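Local coordinates for protein prephenate dehydratase (PDB 3MWB) that probably catalyses the decarboxylating dehydration of prephenate to phenylpyruvate in phenylalanine biosynthesis, and binds L-phenylalanine, at residues 61-66 with 112-117; 88-93 with 178-183; 92-97 with 153-158. All blocks are in the same frame, centred on the assembly; numbering follows the deposited sequence.

Contact 1: 61-66 with 112-117; sequences NSVEGG and GHAWAQ
A histidine ring on the opening turn of helix 112-115, rather than a backbone group, makes the one hydrogen bond of this contact: His113 ND1 donates to Ser62 O over 2.8 Å. The bond is nearly straight, 174° at the hydrogen. Its acceptor lies in the ring plane at the imidazole edge, and the donor comes nearly along the C=O axis. CG stands anti to the carbonyl carbon (chi1 -67°), which sets it on the loop side. Beside this bond His113 CB rests 3.4 Å from Val63 O, a buried carbonyl for which the model has no polar partner. The loop is shaped from within by an ST turn, in which Ser62 OG accepts from Glu64 N. Val63 spreads its two methyls over Ala114 and Gln117: its CG1 packs 3.9 Å from Ala114 CB, and its CG2 meets Gln117 NE2 at the same separation. The extended Gln117 chain carries its amide NE2 to His113 O, 3.2 Å, with the donor above the carbonyl plane. Thr68 of a second subunit packs against His113. An alanine in place of His113 would probably leave the Ser62 carbonyl without its straight side-chain donor and open a gap beside Gly65. The chemistry implies that ND1 carries a hydrogen here, and that one directional bond plus a small apolar patch joins the 61-66 loop to the helix.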
ATOM      1  N   ASN A  61     -15.004  18.989  20.470  1.00 30.55           N
ATOM      2  CA  ASN A  61     -15.585  18.850  21.809  1.00 31.92           C
ATOM      3  C   ASN A  61     -16.079  20.172  22.374  1.00 29.60           C
ATOM      4  O   ASN A  61     -15.768  20.516  23.521  1.00 28.61           O
ATOM      5  CB  ASN A  61     -14.583  18.215  22.793  1.00 34.63           C
ATOM      6  CG  ASN A  61     -14.214  16.782  22.435  1.00 39.94           C
ATOM      7  OD1 ASN A  61     -14.918  16.115  21.673  1.00 45.77           O
ATOM      8  ND2 ASN A  61     -13.096  16.297  22.990  1.00 44.86           N
ATOM      9  N   SER A  62     -16.843  20.902  21.555  1.00 27.84           N
ATOM     10  CA  SER A  62     -17.360  22.217  21.898  1.00 25.95           C
ATOM     11  C   SER A  62     -18.650  22.089  22.707  1.00 27.04           C
ATOM     12  O   SER A  62     -19.613  21.426  22.287  1.00 27.13           O
ATOM     13  CB  SER A  62     -17.635  23.030  20.639  1.00 24.78           C
ATOM     14  OG  SER A  62     -18.271  24.251  20.971  1.00 24.11           O
ATOM     15  N   VAL A  63     -18.660  22.748  23.862  1.00 26.38           N
ATOM     16  CA  VAL A  63     -19.809  22.742  24.754  1.00 27.97           C
ATOM     17  C   VAL A  63     -20.939  23.578  24.153  1.00 27.79           C
ATOM     18  O   VAL A  63     -22.088  23.461  24.568  1.00 28.58           O
ATOM     19  CB  VAL A  63     -19.396  23.280  26.142  1.00 27.53           C
ATOM     20  CG1 VAL A  63     -20.597  23.707  26.944  1.00 30.83           C
ATOM     21  CG2 VAL A  63     -18.621  22.228  26.871  1.00 30.57           C
ATOM     22  N   GLU A  64     -20.584  24.395  23.163  1.00 26.25           N
ATOM     23  CA  GLU A  64     -21.470  25.401  22.596  1.00 27.32           C
ATOM     24  C   GLU A  64     -21.900  25.047  21.174  1.00 27.60           C
ATOM     25  O   GLU A  64     -22.647  25.793  20.544  1.00 29.05           O
ATOM     26  CB  GLU A  64     -20.747  26.757  22.568  1.00 25.41           C
ATOM     27  CG  GLU A  64     -20.143  27.221  23.909  1.00 27.02           C
ATOM     28  CD  GLU A  64     -21.176  27.601  24.992  1.00 28.52           C
ATOM     29  OE1 GLU A  64     -22.409  27.513  24.773  1.00 27.14           O
ATOM     30  OE2 GLU A  64     -20.732  27.996  26.100  1.00 29.28           O
ATOM     31  N   GLY A  65     -21.423  23.917  20.665  1.00 28.16           N
ATOM     32  CA  GLY A  65     -21.584  23.603  19.246  1.00 28.17           C
ATOM     33  C   GLY A  65     -20.558  24.352  18.401  1.00 26.79           C
ATOM     34  O   GLY A  65     -19.526  24.810  18.901  1.00 24.95           O
ATOM     35  N   GLY A  66     -20.822  24.451  17.106  1.00 26.58           N
ATOM     36  CA  GLY A  66     -19.890  25.112  16.197  1.00 25.76           C
ATOM     37  C   GLY A  66     -18.842  24.258  15.483  1.00 25.71           C
ATOM     38  O   GLY A  66     -18.247  24.727  14.522  1.00 25.62           O
ATOM     39  N   GLY A 112     -27.446  21.659  25.019  1.00 28.30           N
ATOM     40  CA  GLY A 112     -27.517  20.183  25.090  1.00 29.02           C
ATOM     41  C   GLY A 112     -26.194  19.469  25.328  1.00 28.43           C
ATOM     42  O   GLY A 112     -26.148  18.421  25.990  1.00 30.48           O
ATOM     43  N   HIS A 113     -25.113  20.017  24.788  1.00 34.19           N
ATOM     44  CA  HIS A 113     -23.771  19.454  24.984  1.00 33.10           C
ATOM     45  C   HIS A 113     -23.308  19.545  26.442  1.00 32.65           C
ATOM     46  O   HIS A 113     -22.642  18.641  26.946  1.00 32.68           O
ATOM     47  CB  HIS A 113     -22.770  20.162  24.067  1.00 32.84           C
ATOM     48  CG  HIS A 113     -22.998  19.896  22.607  1.00 33.26           C
ATOM     49  ND1 HIS A 113     -22.071  20.216  21.639  1.00 32.08           N
ATOM     50  CD2 HIS A 113     -24.041  19.320  21.955  1.00 34.72           C
ATOM     51  CE1 HIS A 113     -22.537  19.860  20.453  1.00 34.62           C
ATOM     52  NE2 HIS A 113     -23.730  19.314  20.615  1.00 32.01           N
ATOM     53  N   ALA A 114     -23.651  20.649  27.099  1.00 32.38           N
ATOM     54  CA  ALA A 114     -23.372  20.812  28.525  1.00 33.06           C
ATOM     55  C   ALA A 114     -24.246  19.867  29.362  1.00 32.93           C
ATOM     56  O   ALA A 114     -23.747  19.143  30.239  1.00 32.95           O
ATOM     57  CB  ALA A 114     -23.577  22.257  28.948  1.00 33.41           C
ATOM     58  N   TRP A 115     -25.542  19.864  29.070  1.00 33.90           N
ATOM     59  CA  TRP A 115     -26.484  19.011  29.780  1.00 35.51           C
ATOM     60  C   TRP A 115     -26.014  17.566  29.817  1.00 35.51           C
ATOM     61  O   TRP A 115     -25.937  16.970  30.891  1.00 36.17           O
ATOM     62  CB  TRP A 115     -27.886  19.086  29.162  1.00 37.64           C
ATOM     63  CG  TRP A 115     -28.881  18.233  29.899  1.00 40.23           C
ATOM     64  CD1 TRP A 115     -29.413  17.049  29.480  1.00 43.15           C
ATOM     65  CD2 TRP A 115     -29.426  18.481  31.203  1.00 42.86           C
ATOM     66  NE1 TRP A 115     -30.270  16.551  30.433  1.00 46.63           N
ATOM     67  CE2 TRP A 115     -30.295  17.407  31.503  1.00 46.23           C
ATOM     68  CE3 TRP A 115     -29.271  19.510  32.144  1.00 42.11           C
ATOM     69  CZ2 TRP A 115     -31.009  17.333  32.707  1.00 48.18           C
ATOM     70  CZ3 TRP A 115     -29.975  19.437  33.329  1.00 44.09           C
ATOM     71  CH2 TRP A 115     -30.843  18.359  33.599  1.00 47.42           C
ATOM     72  N   ALA A 116     -25.670  17.029  28.647  1.00 35.88           N
ATOM     73  CA  ALA A 116     -25.298  15.621  28.485  1.00 37.38           C
ATOM     74  C   ALA A 116     -24.062  15.224  29.299  1.00 37.09           C
ATOM     75  O   ALA A 116     -23.844  14.046  29.574  1.00 39.05           O
ATOM     76  CB  ALA A 116     -25.075  15.310  26.998  1.00 38.39           C
ATOM     77  N   GLN A 117     -23.251  16.214  29.667  1.00 35.34           N
ATOM     78  CA  GLN A 117     -22.031  15.967  30.438  1.00 35.97           C
ATOM     79  C   GLN A 117     -22.176  16.236  31.924  1.00 34.27           C
ATOM     80  O   GLN A 117     -21.203  16.094  32.645  1.00 35.22           O
ATOM     81  CB  GLN A 117     -20.910  16.875  29.964  1.00 36.80           C
ATOM     82  CG  GLN A 117     -20.400  16.622  28.589  1.00 39.20           C
ATOM     83  CD  GLN A 117     -19.250  17.534  28.308  1.00 40.78           C
ATOM     84  OE1 GLN A 117     -18.197  17.433  28.942  1.00 43.32           O
ATOM     85  NE2 GLN A 117     -19.444  18.455  27.378  1.00 40.69           N
TER

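Contact 2: 88-93 with 178-183; sequences VPITFV and PDAVTR
Val88 and Thr182 form an antiparallel hydrogen-bonded pair, Val88 N to Thr182 O 2.9 Å and Thr182 N to Val88 O 3.0 Å, and Ile90 N adds a third bond to Ala180 O at 2.9 Å just beyond the regular strands. Between them Pro89, which has no N-H, faces Val181 in a non-hydrogen-bonded pair, where Val181 CA makes a CA-H...O contact with Val88 O at 3.3 Å. Val181 CG1 covers the backbone of Pro89, 3.8 Å from Pro89 CA. Ile90 does most of the side-chain work: its CD1 reaches Ala180 CB at 4.0 Å and lies 3.3 Å from Thr182 OG1, the Ile90 and Thr182 side chains crossing at about a right angle. Ile90 CG1, anti to the carbonyl carbon (chi1 -61°), is directed to Thr182 OG1, and Ile90 CG2 lies over one face of the Phe92 ring, offset toward the rim. The Thr182 hydroxyl has its polar partner elsewhere, in Asn61 O. Thr182 and Arg183 begin the Thr-Arg-Phe motif of prephenate dehydratases, and Arg183 forms a salt bridge with Glu85. Strand 81-89 is outermost in its sheet within the chain, and strand 181-188 lies between it and 54-60; Val88 and Ile90 pack on helix 18-23.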
ATOM      1  N   VAL A  88      -8.583  23.781  26.034  1.00 32.33           N
ATOM      2  CA  VAL A  88      -9.115  24.415  27.242  1.00 31.72           C
ATOM      3  C   VAL A  88      -9.965  23.456  28.076  1.00 30.29           C
ATOM      4  O   VAL A  88     -11.023  23.044  27.620  1.00 28.43           O
ATOM      5  CB  VAL A  88      -9.961  25.672  26.897  1.00 30.77           C
ATOM      6  CG1 VAL A  88     -10.477  26.354  28.175  1.00 30.98           C
ATOM      7  CG2 VAL A  88      -9.147  26.662  26.032  1.00 32.48           C
ATOM      8  N   PRO A  89      -9.503  23.117  29.306  1.00 31.39           N
ATOM      9  CA  PRO A  89     -10.261  22.296  30.275  1.00 30.89           C
ATOM     10  C   PRO A  89     -11.673  22.849  30.531  1.00 29.70           C
ATOM     11  O   PRO A  89     -11.851  24.066  30.692  1.00 28.86           O
ATOM     12  CB  PRO A  89      -9.402  22.361  31.555  1.00 32.35           C
ATOM     13  CG  PRO A  89      -8.000  22.569  31.038  1.00 34.06           C
ATOM     14  CD  PRO A  89      -8.156  23.458  29.812  1.00 33.60           C
ATOM     15  N   ILE A  90     -12.660  21.956  30.522  1.00 28.90           N
ATOM     16  CA  ILE A  90     -14.052  22.341  30.667  1.00 27.95           C
ATOM     17  C   ILE A  90     -14.450  22.157  32.132  1.00 28.33           C
ATOM     18  O   ILE A  90     -14.280  21.075  32.694  1.00 28.06           O
ATOM     19  CB  ILE A  90     -14.977  21.491  29.758  1.00 27.46           C
ATOM     20  CG1 ILE A  90     -14.623  21.686  28.272  1.00 27.92           C
ATOM     21  CG2 ILE A  90     -16.452  21.833  30.007  1.00 27.34           C
ATOM     22  CD1 ILE A  90     -15.160  20.583  27.348  1.00 26.68           C
ATOM     23  N   THR A  91     -14.970  23.226  32.730  1.00 28.04           N
ATOM     24  CA  THR A  91     -15.474  23.214  34.088  1.00 29.90           C
ATOM     25  C   THR A  91     -16.893  23.787  34.054  1.00 29.06           C
ATOM     26  O   THR A  91     -17.113  24.854  33.481  1.00 28.82           O
ATOM     27  CB  THR A  91     -14.567  24.082  34.984  1.00 30.94           C
ATOM     28  OG1 THR A  91     -13.262  23.494  35.025  1.00 34.34           O
ATOM     29  CG2 THR A  91     -15.106  24.177  36.405  1.00 32.83           C
ATOM     30  N   PHE A  92     -17.851  23.087  34.644  1.00 28.48           N
ATOM     31  CA  PHE A  92     -19.226  23.568  34.614  1.00 28.35           C
ATOM     32  C   PHE A  92     -19.649  24.096  35.986  1.00 28.90           C
ATOM     33  O   PHE A  92     -19.351  23.486  37.006  1.00 30.36           O
ATOM     34  CB  PHE A  92     -20.186  22.462  34.200  1.00 27.78           C
ATOM     35  CG  PHE A  92     -20.058  22.031  32.774  1.00 28.60           C
ATOM     36  CD1 PHE A  92     -20.539  22.837  31.736  1.00 28.32           C
ATOM     37  CD2 PHE A  92     -19.500  20.793  32.458  1.00 28.51           C
ATOM     38  CE1 PHE A  92     -20.431  22.425  30.399  1.00 28.46           C
ATOM     39  CE2 PHE A  92     -19.408  20.368  31.112  1.00 28.89           C
ATOM     40  CZ  PHE A  92     -19.875  21.182  30.096  1.00 25.73           C
ATOM     41  N   VAL A  93     -20.356  25.220  36.001  1.00 28.76           N
ATOM     42  CA  VAL A  93     -20.981  25.715  37.211  1.00 29.16           C
ATOM     43  C   VAL A  93     -22.500  25.737  37.039  1.00 29.26           C
ATOM     44  O   VAL A  93     -23.017  25.929  35.923  1.00 28.07           O
ATOM     45  CB  VAL A  93     -20.465  27.114  37.642  1.00 30.04           C
ATOM     46  CG1 VAL A  93     -18.970  27.069  37.964  1.00 31.27           C
ATOM     47  CG2 VAL A  93     -20.755  28.162  36.594  1.00 30.95           C
ATOM     48  N   PRO A 178     -13.497  14.341  34.010  1.00 37.76           N
ATOM     49  CA  PRO A 178     -12.363  15.094  34.550  1.00 37.70           C
ATOM     50  C   PRO A 178     -11.434  15.625  33.466  1.00 37.08           C
ATOM     51  O   PRO A 178     -10.870  16.714  33.626  1.00 36.79           O
ATOM     52  CB  PRO A 178     -11.625  14.060  35.419  1.00 39.77           C
ATOM     53  CG  PRO A 178     -12.026  12.726  34.861  1.00 40.70           C
ATOM     54  CD  PRO A 178     -13.452  12.921  34.424  1.00 39.87           C
ATOM     55  N   ASP A 179     -11.298  14.869  32.380  1.00 37.31           N
ATOM     56  CA  ASP A 179     -10.368  15.183  31.298  1.00 36.88           C
ATOM     57  C   ASP A 179     -11.011  15.979  30.163  1.00 34.56           C
ATOM     58  O   ASP A 179     -10.397  16.168  29.114  1.00 34.01           O
ATOM     59  CB  ASP A 179      -9.784  13.893  30.723  1.00 38.61           C
ATOM     60  CG  ASP A 179      -8.976  13.102  31.739  1.00 42.79           C
ATOM     61  OD1 ASP A 179      -8.880  13.504  32.927  1.00 46.04           O
ATOM     62  OD2 ASP A 179      -8.439  12.053  31.344  1.00 45.90           O
ATOM     63  N   ALA A 180     -12.243  16.437  30.357  1.00 33.28           N
ATOM     64  CA  ALA A 180     -12.956  17.155  29.295  1.00 31.87           C
ATOM     65  C   ALA A 180     -12.213  18.429  28.877  1.00 30.91           C
ATOM     66  O   ALA A 180     -11.889  19.280  29.720  1.00 29.44           O
ATOM     67  CB  ALA A 180     -14.356  17.514  29.751  1.00 31.68           C
ATOM     68  N   VAL A 181     -11.959  18.558  27.572  1.00 30.77           N
ATOM     69  CA  VAL A 181     -11.324  19.764  27.029  1.00 29.59           C
ATOM     70  C   VAL A 181     -11.929  20.065  25.684  1.00 28.65           C
ATOM     71  O   VAL A 181     -12.357  19.153  24.989  1.00 29.14           O
ATOM     72  CB  VAL A 181      -9.795  19.611  26.839  1.00 30.72           C
ATOM     73  CG1 VAL A 181      -9.074  19.403  28.195  1.00 31.23           C
ATOM     74  CG2 VAL A 181      -9.473  18.459  25.861  1.00 32.96           C
ATOM     75  N   THR A 182     -11.970  21.350  25.333  1.00 26.99           N
ATOM     76  CA  THR A 182     -12.356  21.764  23.993  1.00 26.44           C
ATOM     77  C   THR A 182     -11.112  22.199  23.230  1.00 25.87           C
ATOM     78  O   THR A 182     -10.247  22.900  23.767  1.00 26.20           O
ATOM     79  CB  THR A 182     -13.388  22.921  24.040  1.00 25.67           C
ATOM     80  OG1 THR A 182     -14.537  22.492  24.779  1.00 25.22           O
ATOM     81  CG2 THR A 182     -13.833  23.353  22.607  1.00 25.01           C
ATOM     82  N   ARG A 183     -11.008  21.761  21.986  1.00 25.20           N
ATOM     83  CA  ARG A 183      -9.938  22.206  21.135  1.00 24.17           C
ATOM     84  C   ARG A 183     -10.463  23.360  20.294  1.00 23.47           C
ATOM     85  O   ARG A 183     -11.541  23.268  19.688  1.00 22.65           O
ATOM     86  CB  ARG A 183      -9.444  21.066  20.264  1.00 25.29           C
ATOM     87  CG  ARG A 183      -8.050  21.290  19.695  1.00 26.82           C
ATOM     88  CD  ARG A 183      -7.574  20.103  18.877  1.00 28.94           C
ATOM     89  NE  ARG A 183      -6.630  20.632  17.917  1.00 32.33           N
ATOM     90  CZ  ARG A 183      -6.774  20.625  16.602  1.00 28.62           C
ATOM     91  NH1 ARG A 183      -7.786  20.014  16.011  1.00 29.79           N
ATOM     92  NH2 ARG A 183      -5.843  21.184  15.880  1.00 31.84           N
TER

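Contact 3: 92-97 with 153-158; sequences FVLVAR and AAICAP
Val93 and Cys156 pair through both backbone bonds, Val93 N to Cys156 O at 3.0 Å and Cys156 N to Val93 O at 3.1 Å; Val95 and Ala154 repeat the pattern two residues along. The strands run antiparallel, their axes at 146°, and Leu94 and Ile155 form the non-hydrogen-bonded pair between. On the face of Val93, Val95, Ala154 and Cys156, the sulphur touches both valines: SG lies 3.8 Å from Val93 CG2 and 3.9 Å from Val95 CB. It stands between the backbone N and the carbonyl carbon of its own residue (chi1 59°), a position that brings it between the two valines. Val95 CG1 meets Ala154 CB, and where strand 93-96 begins and 153-156 has ended, Val93 CG1 touches Pro158 CG, on the first turn of the following helix; Ala157 occupies the N-cap position of that helix. The other face belongs to Leu94 and Ile155. Leu94 CD1 lies 3.8 Å from Ala153 CB and 3.9 Å from Ile155 CG1, while Ile155 CG2 approaches Phe92 CD1 obliquely at 3.8 Å.

Further out, helix 137-143 packs on Ala154 and Cys156 through Ser140, Thr137 and Ala141, and Trp115 touches Ile155. Leu94 and Ala96 bond in turn to strand 168-171, and Ala153 to Ser109 of strand 107-110, so both strands are interior to their sheet. The Val95 side chain is about 4 Å from those of Ala161 and Leu167, magnesium-binding residues in a structure of this protein, although this chain holds no ion. Such a mixed five-stranded sheet, with one antiparallel strand set among parallel ones and helices packed on it, fits a lobe of the type 2 periplasmic-binding-protein fold, to which the dehydratase domain belongs.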
ATOM      1  N   PHE A  92     -17.851  23.087  34.644  1.00 28.48           N
ATOM      2  CA  PHE A  92     -19.226  23.568  34.614  1.00 28.35           C
ATOM      3  C   PHE A  92     -19.649  24.096  35.986  1.00 28.90           C
ATOM      4  O   PHE A  92     -19.351  23.486  37.006  1.00 30.36           O
ATOM      5  CB  PHE A  92     -20.186  22.462  34.200  1.00 27.78           C
ATOM      6  CG  PHE A  92     -20.058  22.031  32.774  1.00 28.60           C
ATOM      7  CD1 PHE A  92     -20.539  22.837  31.736  1.00 28.32           C
ATOM      8  CD2 PHE A  92     -19.500  20.793  32.458  1.00 28.51           C
ATOM      9  CE1 PHE A  92     -20.431  22.425  30.399  1.00 28.46           C
ATOM     10  CE2 PHE A  92     -19.408  20.368  31.112  1.00 28.89           C
ATOM     11  CZ  PHE A  92     -19.875  21.182  30.096  1.00 25.73           C
ATOM     12  N   VAL A  93     -20.356  25.220  36.001  1.00 28.76           N
ATOM     13  CA  VAL A  93     -20.981  25.715  37.211  1.00 29.16           C
ATOM     14  C   VAL A  93     -22.500  25.737  37.039  1.00 29.26           C
ATOM     15  O   VAL A  93     -23.017  25.929  35.923  1.00 28.07           O
ATOM     16  CB  VAL A  93     -20.465  27.114  37.642  1.00 30.04           C
ATOM     17  CG1 VAL A  93     -18.970  27.069  37.964  1.00 31.27           C
ATOM     18  CG2 VAL A  93     -20.755  28.162  36.594  1.00 30.95           C
ATOM     19  N   LEU A  94     -23.197  25.531  38.157  1.00 29.34           N
ATOM     20  CA  LEU A  94     -24.640  25.677  38.223  1.00 30.43           C
ATOM     21  C   LEU A  94     -24.946  27.045  38.806  1.00 31.63           C
ATOM     22  O   LEU A  94     -24.448  27.406  39.882  1.00 32.36           O
ATOM     23  CB  LEU A  94     -25.285  24.566  39.080  1.00 30.90           C
ATOM     24  CG  LEU A  94     -26.824  24.654  39.204  1.00 32.28           C
ATOM     25  CD1 LEU A  94     -27.521  24.196  37.924  1.00 31.71           C
ATOM     26  CD2 LEU A  94     -27.321  23.860  40.404  1.00 32.91           C
ATOM     27  N   VAL A  95     -25.782  27.795  38.102  1.00 31.85           N
ATOM     28  CA  VAL A  95     -25.926  29.214  38.350  1.00 33.57           C
ATOM     29  C   VAL A  95     -27.410  29.573  38.532  1.00 35.07           C
ATOM     30  O   VAL A  95     -28.288  28.939  37.943  1.00 35.05           O
ATOM     31  CB  VAL A  95     -25.190  30.016  37.212  1.00 33.43           C
ATOM     32  CG1 VAL A  95     -26.139  30.564  36.152  1.00 33.64           C
ATOM     33  CG2 VAL A  95     -24.310  31.088  37.777  1.00 33.87           C
ATOM     34  N   ALA A  96     -27.681  30.552  39.391  1.00 37.40           N
ATOM     35  CA  ALA A  96     -29.053  31.021  39.659  1.00 39.19           C
ATOM     36  C   ALA A  96     -29.032  32.427  40.247  1.00 41.50           C
ATOM     37  O   ALA A  96     -27.976  32.918  40.654  1.00 42.16           O
ATOM     38  CB  ALA A  96     -29.782  30.057  40.593  1.00 39.71           C
ATOM     39  N   ARG A  97     -30.190  33.085  40.280  1.00 43.33           N
ATOM     40  CA  ARG A  97     -30.287  34.401  40.902  1.00 46.04           C
ATOM     41  C   ARG A  97     -30.086  34.260  42.419  1.00 47.24           C
ATOM     42  O   ARG A  97     -30.363  33.189  42.976  1.00 46.16           O
ATOM     43  CB  ARG A  97     -31.640  35.048  40.578  1.00 48.11           C
ATOM     44  N   ALA A 153     -32.455  27.784  37.012  1.00 37.35           N
ATOM     45  CA  ALA A 153     -31.002  27.620  37.033  1.00 34.92           C
ATOM     46  C   ALA A 153     -30.433  27.467  35.619  1.00 33.63           C
ATOM     47  O   ALA A 153     -31.164  27.137  34.678  1.00 33.71           O
ATOM     48  CB  ALA A 153     -30.623  26.437  37.891  1.00 34.07           C
ATOM     49  N   ALA A 154     -29.133  27.735  35.478  1.00 32.14           N
ATOM     50  CA  ALA A 154     -28.411  27.498  34.224  1.00 31.25           C
ATOM     51  C   ALA A 154     -27.070  26.802  34.492  1.00 29.69           C
ATOM     52  O   ALA A 154     -26.532  26.873  35.595  1.00 29.29           O
ATOM     53  CB  ALA A 154     -28.204  28.800  33.458  1.00 32.26           C
ATOM     54  N   ILE A 155     -26.571  26.095  33.486  1.00 28.92           N
ATOM     55  CA  ILE A 155     -25.268  25.471  33.546  1.00 28.39           C
ATOM     56  C   ILE A 155     -24.413  26.173  32.517  1.00 29.77           C
ATOM     57  O   ILE A 155     -24.758  26.227  31.331  1.00 30.28           O
ATOM     58  CB  ILE A 155     -25.342  23.960  33.257  1.00 28.06           C
ATOM     59  CG1 ILE A 155     -26.188  23.267  34.333  1.00 27.81           C
ATOM     60  CG2 ILE A 155     -23.944  23.365  33.226  1.00 26.91           C
ATOM     61  CD1 ILE A 155     -26.501  21.807  34.027  1.00 28.61           C
ATOM     62  N   CYS A 156     -23.301  26.727  32.987  1.00 30.00           N
ATOM     63  CA  CYS A 156     -22.501  27.610  32.169  1.00 31.64           C
ATOM     64  C   CYS A 156     -21.031  27.576  32.595  1.00 32.08           C
ATOM     65  O   CYS A 156     -20.655  26.791  33.470  1.00 31.27           O
ATOM     66  CB  CYS A 156     -23.054  29.026  32.294  1.00 32.25           C
ATOM     67  SG  CYS A 156     -23.036  29.614  33.992  0.92 32.92           S
ATOM     68  N   ALA A 157     -20.231  28.443  31.977  1.00 33.85           N
ATOM     69  CA  ALA A 157     -18.809  28.619  32.298  1.00 35.34           C
ATOM     70  C   ALA A 157     -18.586  29.444  33.567  1.00 35.86           C
ATOM     71  O   ALA A 157     -19.419  30.287  33.922  1.00 36.33           O
ATOM     72  CB  ALA A 157     -18.069  29.274  31.104  1.00 37.32           C
ATOM     73  N   PRO A 158     -17.467  29.196  34.273  1.00 36.56           N
ATOM     74  CA  PRO A 158     -17.104  30.096  35.366  1.00 37.92           C
ATOM     75  C   PRO A 158     -16.960  31.556  34.912  1.00 40.01           C
ATOM     76  O   PRO A 158     -17.260  32.460  35.689  1.00 40.58           O
ATOM     77  CB  PRO A 158     -15.758  29.536  35.847  1.00 38.97           C
ATOM     78  CG  PRO A 158     -15.865  28.080  35.569  1.00 37.11           C
ATOM     79  CD  PRO A 158     -16.606  27.998  34.249  1.00 36.19           C
TER

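Contact 3 is the buried core of one sheet, while contacts 1 and 2 are only partly buried. Contacts 2 and 3 share Phe92 and Val93: the chain leaves the sheet containing 81-89 and 181-188 and after three residues enters the one containing 93-96 and 153-156, so segment 88-93 bridges the two. Contact 1 ties a loop to a helix beside that bridge; Val63 CG2 and Ala114 CB both pack on the Phe92 ring, and the Thr182 hydroxyl links contacts 1 and 2. The chemistry follows the setting: paired backbone amides with apolar cover in the two strand contacts, a single side-chain-to-carbonyl bond where loop meets helix.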